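Local coordinates for NanU sialic acid binding protein (Bacteroides fragilis, PDB 4L7T), which binds sialic acid with high affinity as a SusD-family protein of the outer membrane, probably working together with the transporter NanO, at residues T209-G214 with T236-I241; N264-F269 with R387-L392; S270-K275 with L380-I385. All coordinates share one frame; numbering follows the deposited sequence.

Contact 1: T209-G214 with T236-I241; sequences TQMLKG and TALQSI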
loop_
_atom_site.group_PDB
_atom_site.type_symbol
_atom_site.label_atom_id
_atom_site.label_comp_id
_atom_site.label_asym_id
_atom_site.label_seq_id
_atom_site.Cartn_x
_atom_site.Cartn_y
_atom_site.Cartn_z
ATOM N N THR A 209 1.904 3.405 14.220
ATOM C CA THR A 209 1.360 2.360 15.067
ATOM C C THR A 209 -0.124 2.507 15.203
ATOM O O THR A 209 -0.859 1.513 15.122
ATOM C CB THR A 209 2.043 2.325 16.499
ATOM O OG1 THR A 209 3.375 1.803 16.253
ATOM C CG2 THR A 209 1.339 1.376 17.449
ATOM N N GLN A 210 -0.614 3.751 15.356
ATOM C CA GLN A 210 -2.074 3.934 15.530
ATOM C C GLN A 210 -2.858 3.625 14.225
ATOM O O GLN A 210 -3.971 3.095 14.281
ATOM C CB GLN A 210 -2.414 5.358 15.992
ATOM C CG GLN A 210 -1.879 5.659 17.430
ATOM C CD GLN A 210 -2.421 4.718 18.425
ATOM O OE1 GLN A 210 -3.621 4.510 18.492
ATOM N NE2 GLN A 210 -1.546 4.151 19.256
ATOM N N MET A 211 -2.240 3.917 13.060
ATOM C CA MET A 211 -2.920 3.557 11.802
ATOM C C MET A 211 -3.002 2.003 11.706
ATOM O O MET A 211 -4.075 1.459 11.369
ATOM C CB MET A 211 -2.085 4.037 10.598
ATOM C CG MET A 211 -2.185 5.511 10.283
ATOM S SD MET A 211 -3.819 5.981 9.705
ATOM C CE MET A 211 -3.890 5.146 8.099
ATOM N N LEU A 212 -1.883 1.302 12.001
ATOM C CA LEU A 212 -1.876 -0.129 11.900
ATOM C C LEU A 212 -2.882 -0.675 12.934
ATOM O O LEU A 212 -3.627 -1.633 12.635
ATOM C CB LEU A 212 -0.445 -0.599 12.252
ATOM C CG LEU A 212 -0.318 -2.104 12.390
ATOM C CD1 LEU A 212 -0.679 -2.845 11.056
ATOM C CD2 LEU A 212 1.096 -2.538 12.805
ATOM N N LYS A 213 -2.924 -0.076 14.153
ATOM C CA LYS A 213 -3.887 -0.475 15.162
ATOM C C LYS A 213 -5.310 -0.348 14.604
ATOM O O LYS A 213 -6.155 -1.259 14.820
ATOM C CB LYS A 213 -3.779 0.386 16.427
ATOM C CG LYS A 213 -4.693 -0.086 17.601
ATOM C CD LYS A 213 -4.178 0.687 18.825
ATOM C CE LYS A 213 -4.833 0.006 20.090
ATOM N NZ LYS A 213 -4.733 0.960 21.321
ATOM N N GLY A 214 -5.626 0.770 13.924
ATOM C CA GLY A 214 -6.985 0.932 13.305
ATOM C C GLY A 214 -7.206 -0.244 12.322
ATOM O O GLY A 214 -8.229 -0.928 12.419
ATOM N N THR A 236 -11.021 4.640 18.295
ATOM C CA THR A 236 -10.276 5.416 19.306
ATOM C C THR A 236 -8.811 5.638 18.839
ATOM O O THR A 236 -8.240 6.733 18.972
ATOM C CB THR A 236 -10.275 4.655 20.613
ATOM O OG1 THR A 236 -11.637 4.613 21.051
ATOM C CG2 THR A 236 -9.382 5.283 21.708
ATOM N N ALA A 237 -8.253 4.621 18.188
ATOM C CA ALA A 237 -6.844 4.778 17.669
ATOM C C ALA A 237 -6.778 5.851 16.581
ATOM O O ALA A 237 -5.864 6.683 16.579
ATOM C CB ALA A 237 -6.355 3.370 17.051
ATOM N N LEU A 238 -7.720 5.797 15.606
ATOM C CA LEU A 238 -7.679 6.706 14.446
ATOM C C LEU A 238 -7.971 8.104 14.977
ATOM O O LEU A 238 -7.344 9.068 14.505
ATOM C CB LEU A 238 -8.670 6.216 13.396
ATOM C CG LEU A 238 -8.258 4.785 12.915
ATOM C CD1 LEU A 238 -9.459 4.090 12.147
ATOM C CD2 LEU A 238 -7.073 4.912 11.942
ATOM N N GLN A 239 -8.859 8.213 15.971
ATOM C CA GLN A 239 -9.203 9.527 16.554
ATOM C C GLN A 239 -7.970 10.151 17.226
ATOM O O GLN A 239 -7.820 11.390 17.221
ATOM C CB GLN A 239 -10.373 9.428 17.585
ATOM C CG GLN A 239 -11.673 9.334 16.815
ATOM C CD GLN A 239 -12.903 9.070 17.732
ATOM O OE1 GLN A 239 -12.787 8.490 18.799
ATOM N NE2 GLN A 239 -14.030 9.395 17.246
ATOM N N SER A 240 -7.106 9.293 17.756
ATOM C CA SER A 240 -5.867 9.756 18.454
ATOM C C SER A 240 -4.881 10.375 17.427
ATOM O O SER A 240 -4.099 11.212 17.808
ATOM C CB SER A 240 -5.276 8.656 19.381
ATOM O OG SER A 240 -4.417 7.860 18.585
ATOM N N ILE A 241 -4.927 9.919 16.160
ATOM C CA ILE A 241 -4.096 10.567 15.107
ATOM C C ILE A 241 -4.646 11.923 14.734
ATOM O O ILE A 241 -3.947 12.949 14.677
ATOM C CB ILE A 241 -4.052 9.659 13.855
ATOM C CG1 ILE A 241 -3.370 8.347 14.213
ATOM C CG2 ILE A 241 -3.346 10.430 12.657
ATOM C CD1 ILE A 241 -3.622 7.357 13.052
#

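Contact 2: N264-F269 with R387-L392; sequences NSEIIF and RYADCL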
loop_
_atom_site.group_PDB
_atom_site.type_symbol
_atom_site.label_atom_id
_atom_site.label_comp_id
_atom_site.label_asym_id
_atom_site.label_seq_id
_atom_site.Cartn_x
_atom_site.Cartn_y
_atom_site.Cartn_z
ATOM N N ASN A 264 5.935 16.101 3.255
ATOM C CA ASN A 264 4.686 16.934 3.427
ATOM C C ASN A 264 3.817 16.360 4.547
ATOM O O ASN A 264 3.903 15.149 4.936
ATOM C CB ASN A 264 3.894 17.109 2.132
ATOM C CG ASN A 264 3.157 15.813 1.714
ATOM O OD1 ASN A 264 2.184 15.380 2.374
ATOM N ND2 ASN A 264 3.687 15.147 0.642
ATOM N N SER A 265 2.995 17.234 5.146
ATOM C CA SER A 265 2.391 16.785 6.371
ATOM C C SER A 265 1.130 15.936 6.187
ATOM O O SER A 265 0.530 15.559 7.170
ATOM C CB SER A 265 2.084 17.982 7.307
ATOM O OG SER A 265 1.178 18.791 6.584
ATOM N N GLU A 266 0.812 15.523 4.949
ATOM C CA GLU A 266 -0.198 14.446 4.807
ATOM C C GLU A 266 0.415 13.030 5.046
ATOM O O GLU A 266 -0.282 12.040 5.401
ATOM C CB GLU A 266 -0.805 14.518 3.415
ATOM C CG GLU A 266 -1.988 13.460 3.285
ATOM C CD GLU A 266 -2.864 13.709 2.146
ATOM O OE1 GLU A 266 -2.860 14.824 1.653
ATOM O OE2 GLU A 266 -3.632 12.782 1.735
ATOM N N ILE A 267 1.747 12.926 4.961
ATOM C CA ILE A 267 2.371 11.582 5.102
ATOM C C ILE A 267 2.540 11.186 6.540
ATOM O O ILE A 267 3.057 11.972 7.348
ATOM C CB ILE A 267 3.763 11.581 4.398
ATOM C CG1 ILE A 267 3.646 12.140 2.958
ATOM C CG2 ILE A 267 4.490 10.154 4.507
ATOM C CD1 ILE A 267 2.742 11.330 2.063
ATOM N N ILE A 268 2.048 9.990 6.872
ATOM C CA ILE A 268 2.231 9.402 8.194
ATOM C C ILE A 268 3.403 8.446 8.130
ATOM O O ILE A 268 4.321 8.585 8.957
ATOM C CB ILE A 268 0.940 8.741 8.773
ATOM C CG1 ILE A 268 -0.152 9.821 8.919
ATOM C CG2 ILE A 268 1.255 7.931 10.039
ATOM C CD1 ILE A 268 -1.547 9.111 9.277
ATOM N N PHE A 269 3.440 7.541 7.138
ATOM C CA PHE A 269 4.681 6.705 7.020
ATOM C C PHE A 269 4.890 6.372 5.526
ATOM O O PHE A 269 3.907 6.035 4.846
ATOM C CB PHE A 269 4.540 5.417 7.856
ATOM C CG PHE A 269 5.676 4.479 7.688
ATOM C CD1 PHE A 269 6.964 4.901 8.007
ATOM C CD2 PHE A 269 5.499 3.221 7.153
ATOM C CE1 PHE A 269 8.078 4.037 7.814
ATOM C CE2 PHE A 269 6.612 2.353 6.935
ATOM C CZ PHE A 269 7.905 2.791 7.272
ATOM N N ARG A 387 -1.173 7.550 4.801
ATOM C CA ARG A 387 -1.321 9.025 4.792
ATOM C C ARG A 387 -2.617 9.469 5.341
ATOM O O ARG A 387 -3.426 8.634 5.686
ATOM C CB ARG A 387 -1.105 9.581 3.438
ATOM C CG ARG A 387 -1.938 9.066 2.430
ATOM C CD ARG A 387 -1.342 9.536 1.058
ATOM N NE ARG A 387 -2.139 8.990 -0.121
ATOM C CZ ARG A 387 -3.270 9.513 -0.592
ATOM N NH1 ARG A 387 -3.860 10.598 0.011
ATOM N NH2 ARG A 387 -3.901 8.894 -1.604
ATOM N N TYR A 388 -2.704 10.752 5.658
ATOM C CA TYR A 388 -3.825 11.227 6.450
ATOM C C TYR A 388 -5.189 10.928 5.787
ATOM O O TYR A 388 -6.148 10.646 6.563
ATOM C CB TYR A 388 -3.704 12.718 6.757
ATOM C CG TYR A 388 -4.687 13.246 7.799
ATOM C CD1 TYR A 388 -4.922 12.496 8.986
ATOM C CD2 TYR A 388 -5.348 14.438 7.579
ATOM C CE1 TYR A 388 -5.831 12.976 10.000
ATOM C CE2 TYR A 388 -6.292 14.928 8.554
ATOM C CZ TYR A 388 -6.483 14.160 9.741
ATOM O OH TYR A 388 -7.357 14.716 10.689
ATOM N N ALA A 389 -5.308 10.988 4.432
ATOM C CA ALA A 389 -6.614 10.592 3.877
ATOM C C ALA A 389 -7.002 9.141 4.271
ATOM O O ALA A 389 -8.192 8.856 4.426
ATOM C CB ALA A 389 -6.608 10.817 2.347
ATOM N N ASP A 390 -6.029 8.237 4.441
ATOM C CA ASP A 390 -6.322 6.828 4.840
ATOM C C ASP A 390 -6.835 6.815 6.293
ATOM O O ASP A 390 -7.830 6.134 6.617
ATOM C CB ASP A 390 -4.997 6.102 4.665
ATOM C CG ASP A 390 -5.087 4.579 4.713
ATOM O OD1 ASP A 390 -6.186 3.997 4.890
ATOM O OD2 ASP A 390 -3.991 3.923 4.600
ATOM N N CYS A 391 -6.228 7.618 7.195
ATOM C CA CYS A 391 -6.742 7.746 8.552
ATOM C C CYS A 391 -8.242 8.137 8.508
ATOM O O CYS A 391 -9.058 7.504 9.195
ATOM C CB CYS A 391 -5.944 8.861 9.293
ATOM S SG CYS A 391 -6.515 9.135 10.971
ATOM N N LEU A 392 -8.553 9.182 7.705
ATOM C CA LEU A 392 -9.910 9.691 7.650
ATOM C C LEU A 392 -10.885 8.607 7.129
ATOM O O LEU A 392 -12.017 8.505 7.694
ATOM C CB LEU A 392 -10.029 10.944 6.791
ATOM C CG LEU A 392 -9.269 12.181 7.374
ATOM C CD1 LEU A 392 -9.300 13.326 6.342
ATOM C CD2 LEU A 392 -9.828 12.592 8.792
#

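Contact 3: S270-K275 with L380-I385; sequences SIRNAK and LNDYPI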
loop_
_atom_site.group_PDB
_atom_site.type_symbol
_atom_site.label_atom_id
_atom_site.label_comp_id
_atom_site.label_asym_id
_atom_site.label_seq_id
_atom_site.Cartn_x
_atom_site.Cartn_y
_atom_site.Cartn_z
ATOM N N SER A 270 6.084 6.634 4.978
ATOM C CA SER A 270 6.340 6.379 3.548
ATOM C C SER A 270 7.638 5.656 3.421
ATOM O O SER A 270 8.515 5.806 4.265
ATOM C CB SER A 270 6.401 7.717 2.840
ATOM O OG SER A 270 6.522 7.660 1.430
ATOM N N ILE A 271 7.744 4.840 2.378
ATOM C CA ILE A 271 9.023 4.199 2.004
ATOM C C ILE A 271 9.808 5.179 1.199
ATOM O O ILE A 271 9.392 5.673 0.191
ATOM C CB ILE A 271 8.721 2.963 1.169
ATOM C CG1 ILE A 271 7.905 1.959 1.957
ATOM C CG2 ILE A 271 10.083 2.330 0.715
ATOM C CD1 ILE A 271 8.421 1.462 3.181
ATOM N N ARG A 272 11.016 5.564 1.669
ATOM C CA ARG A 272 11.817 6.525 0.991
ATOM C C ARG A 272 12.712 5.815 -0.030
ATOM O O ARG A 272 13.484 4.911 0.333
ATOM C CB ARG A 272 12.779 7.346 1.919
ATOM C CG ARG A 272 13.388 8.601 1.079
ATOM C CD ARG A 272 14.422 9.464 1.824
ATOM N NE ARG A 272 15.650 8.722 2.049
ATOM C CZ ARG A 272 16.849 9.041 1.563
ATOM N NH1 ARG A 272 17.032 10.148 0.843
ATOM N NH2 ARG A 272 17.875 8.247 1.829
ATOM N N ASN A 273 12.506 6.249 -1.246
ATOM C CA ASN A 273 13.289 5.905 -2.430
ATOM C C ASN A 273 14.144 7.148 -2.765
ATOM O O ASN A 273 13.749 8.333 -2.575
ATOM C CB ASN A 273 12.360 5.493 -3.615
ATOM C CG ASN A 273 11.464 4.306 -3.257
ATOM O OD1 ASN A 273 10.217 4.398 -3.404
ATOM N ND2 ASN A 273 12.028 3.233 -2.646
ATOM N N ALA A 274 15.340 6.918 -3.314
ATOM C CA ALA A 274 16.203 8.076 -3.505
ATOM C C ALA A 274 17.285 7.713 -4.501
ATOM O O ALA A 274 17.675 6.545 -4.558
ATOM C CB ALA A 274 16.845 8.469 -2.144
ATOM N N LYS A 275 17.711 8.701 -5.277
ATOM C CA LYS A 275 19.000 8.645 -6.050
ATOM C C LYS A 275 20.080 7.832 -5.345
ATOM O O LYS A 275 20.399 8.074 -4.170
ATOM C CB LYS A 275 19.588 10.023 -6.285
ATOM C CG LYS A 275 18.741 10.980 -7.024
ATOM C CD LYS A 275 19.523 12.246 -7.505
ATOM C CE LYS A 275 20.742 12.556 -6.672
ATOM N NZ LYS A 275 21.272 13.955 -6.936
ATOM N N LEU A 380 11.910 7.714 -8.694
ATOM C CA LEU A 380 12.452 7.948 -7.363
ATOM C C LEU A 380 11.374 8.565 -6.439
ATOM O O LEU A 380 11.718 9.188 -5.426
ATOM C CB LEU A 380 13.705 8.889 -7.472
ATOM C CG LEU A 380 14.850 8.335 -8.354
ATOM C CD1 LEU A 380 15.943 9.422 -8.514
ATOM C CD2 LEU A 380 15.481 7.153 -7.724
ATOM N N ASN A 381 10.076 8.392 -6.732
ATOM C CA ASN A 381 9.025 8.886 -5.753
ATOM C C ASN A 381 9.063 8.014 -4.584
ATOM O O ASN A 381 9.479 6.879 -4.697
ATOM C CB ASN A 381 7.640 8.843 -6.338
ATOM C CG ASN A 381 7.473 9.769 -7.484
ATOM O OD1 ASN A 381 7.310 10.989 -7.278
ATOM N ND2 ASN A 381 7.579 9.262 -8.706
ATOM N N ASP A 382 8.645 8.523 -3.420
ATOM C CA ASP A 382 8.490 7.672 -2.289
ATOM C C ASP A 382 7.197 6.826 -2.520
ATOM O O ASP A 382 6.380 7.214 -3.312
ATOM C CB ASP A 382 8.283 8.550 -1.055
ATOM C CG ASP A 382 9.467 9.456 -0.816
ATOM O OD1 ASP A 382 10.634 8.986 -1.024
ATOM O OD2 ASP A 382 9.212 10.638 -0.430
ATOM N N TYR A 383 7.139 5.688 -1.863
ATOM C CA TYR A 383 5.930 4.842 -1.910
ATOM C C TYR A 383 5.217 5.043 -0.555
ATOM O O TYR A 383 5.610 4.495 0.432
ATOM C CB TYR A 383 6.317 3.368 -2.184
ATOM C CG TYR A 383 5.110 2.487 -2.219
ATOM C CD1 TYR A 383 4.123 2.782 -3.174
ATOM C CD2 TYR A 383 5.006 1.434 -1.390
ATOM C CE1 TYR A 383 2.939 1.969 -3.244
ATOM C CE2 TYR A 383 3.824 0.605 -1.404
ATOM C CZ TYR A 383 2.842 0.903 -2.397
ATOM O OH TYR A 383 1.714 0.083 -2.325
ATOM N N PRO A 384 4.025 5.699 -0.554
ATOM C CA PRO A 384 3.403 6.002 0.783
ATOM C C PRO A 384 2.727 4.757 1.312
ATOM O O PRO A 384 2.078 4.034 0.541
ATOM C CB PRO A 384 2.312 7.042 0.493
ATOM C CG PRO A 384 2.042 6.956 -0.981
ATOM C CD PRO A 384 3.391 6.416 -1.642
ATOM N N ILE A 385 2.892 4.465 2.574
ATOM C CA ILE A 385 2.195 3.367 3.246
ATOM C C ILE A 385 0.952 3.884 3.964
ATOM O O ILE A 385 -0.141 3.313 3.815
ATOM C CB ILE A 385 3.168 2.669 4.310
ATOM C CG1 ILE A 385 4.409 2.125 3.558
ATOM C CG2 ILE A 385 2.474 1.642 5.115
ATOM C CD1 ILE A 385 4.123 0.971 2.465
#

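Contact 1: T209-G214 with T236-I241
Ser240 OG lies 3.4 Å from Gln210 OE1, and Ser240 OG also donates to Ala237 O at 2.7 Å, one turn back in its own helix, and bonds to Tyr195 OH. The Ser240 hydroxyl sits between the backbone N and the carbonyl carbon (chi1 87°), which turns it back along the helix. Helices 206-223 and 227-244 meet here as an antiparallel hairpin. Their local axes approach to 8.2 Å, and their N-to-C directions are 151° apart. Such helix pairs are consistent with the TPR-like helical architecture of the SusD family. Gln210 and Ala237 are closest in backbone. The Gln210 chain bends at chi2 (-58°), and Gln210 OE1 reaches the Ala237 methyl, 3.3 Å from Ala237 CB. The NE2 branch bonds to Glu188, which also forms a salt bridge with Lys213 NZ. The aliphatic part of Lys213 runs alongside Ala237 CB. Nearer the backbone, Gln210 CB packs 3.6 Å from Ile241 CG1. The doubly bent Met211 crosses both Ile241 and Leu238 at about a right angle. Met211 SD lies 3.6 Å from Ile241 CD1 and 4.1 Å from Leu238 CD2. Gly214 has no side chain, and Leu238 CG comes within 4.1 Å of Gly214 CA. Met211 also touches helix 388-401. With no hydrogen bond across, the two segments meet through van der Waals packing, and Glu188 and Tyr195, outside both segments, bond the polar ends of Gln210, Lys213 and Ser240.

Contact 2: N264-F269 with R387-L392
Glu266 and Arg387 join the start of the antiparallel ribbon of strands 267-271 and 383-387 to the start of helix 388-401. Ile267 and Arg387 form an antiparallel non-hydrogen-bonded pair, and Arg387 is at the N-cap position. Glu266 OE2 accepts from Arg387 NH1 at 2.8 Å in a salt bridge. The oxygen lies in the guanidinium plane, at its edge. It is met on its anti side, with NH1 35° out of the carboxylate plane. Extended Glu266 (CG anti to the backbone N, chi1 -175°) also brings Glu266 OE2 to 3.6 Å from Ala389 CB. Glu266 O accepts from Tyr388 N at 2.8 Å, which ties the loop to the first turn of the helix. Ile268 CD1 adds apolar contact, 4.4 Å from Cys391 CB. A classic bulge follows, in which Ile268 and Phe269 share Tyr386 as their partner.

Further out, Arg387 NH2 pairs with Glu467 and NH1 with Glu463, while Glu266 OE1 bonds to Arg416 and Gln250 N. These alternating charges, though the two arginines also come close, would favour ionised groups. Glu266 is set by a type I turn from Asn264 to Ile267. An Asx turn lies over it: Glu266 N donates to Asn264 OD1 at 2.9 Å, in the amide plane on a lone pair.

Contact 3: S270-K275 with L380-I385
Leu380 packs its two methyls against the end of 270-275: Leu380 CD1 is 3.5 Å from Lys275 CG, and Leu380 CD2 is 3.7 Å from Ala274 C. Next, Asn381 O lies 3.4 Å from Asn273 CB. Asp382 turns its carboxylate across the neighbouring segment. Asp382 OD1 accepts a weak bond from Asn273 N at 3.3 Å, and Asp382 CB meets Ser270 OG. Lys262 forms a salt bridge with Asp382 OD1, and Tyr202 bonds to Asp382 OD2. Tyr383 forms an antiparallel hydrogen-bonded pair with Ile271. Ile271 N donates to Tyr383 O at 2.9 Å, from above the carbonyl plane, and Tyr383 N donates to Ile271 O at 3.0 Å. With CG anti to the backbone N (chi1 179°), the Tyr383 ring is carried away from the other strand, and Ile271 CG1 lies at its edge. That ring packs edge-to-face with Trp281. Pro384, which has no N-H, stands opposite Ser270 in the non-hydrogen-bonded pair. Ile385 CG1 reaches Ile271 CG1 at 3.8 Å. Within these two segments two backbone bonds hold the ribbon, and Ile271, Ile385 and Tyr383 CB give apolar contact. Beyond Ile271 the Asp382 carboxylate adds its weak bond, while its stronger partners, Tyr202 and Lys262, probably fix it.

How the contacts relate
Contacts 2 and 3 share strand 267-271, and strand 383-387 runs directly into helix 388-401. Their centres are 14 Å apart. They meet where Ile385 N probably bonds to Phe269 O, 2.9 Å away, just at the bulge. Contact 1 lies beyond contact 2, about 12 Å between centres. Met211 joins them: Met211 CE is 3.5 Å from Cys391 N, and Met211 CG is 3.8 Å from Ile268 CD1. Contacts 1 and 3 do not touch, with nearest atoms about 6 Å apart and centres about 23 Å apart. The first turn of helix 388-401 thus links the helical hairpin to the small ribbon. The sodium ion is bound by Thr483 and Thr486, outside all three contacts.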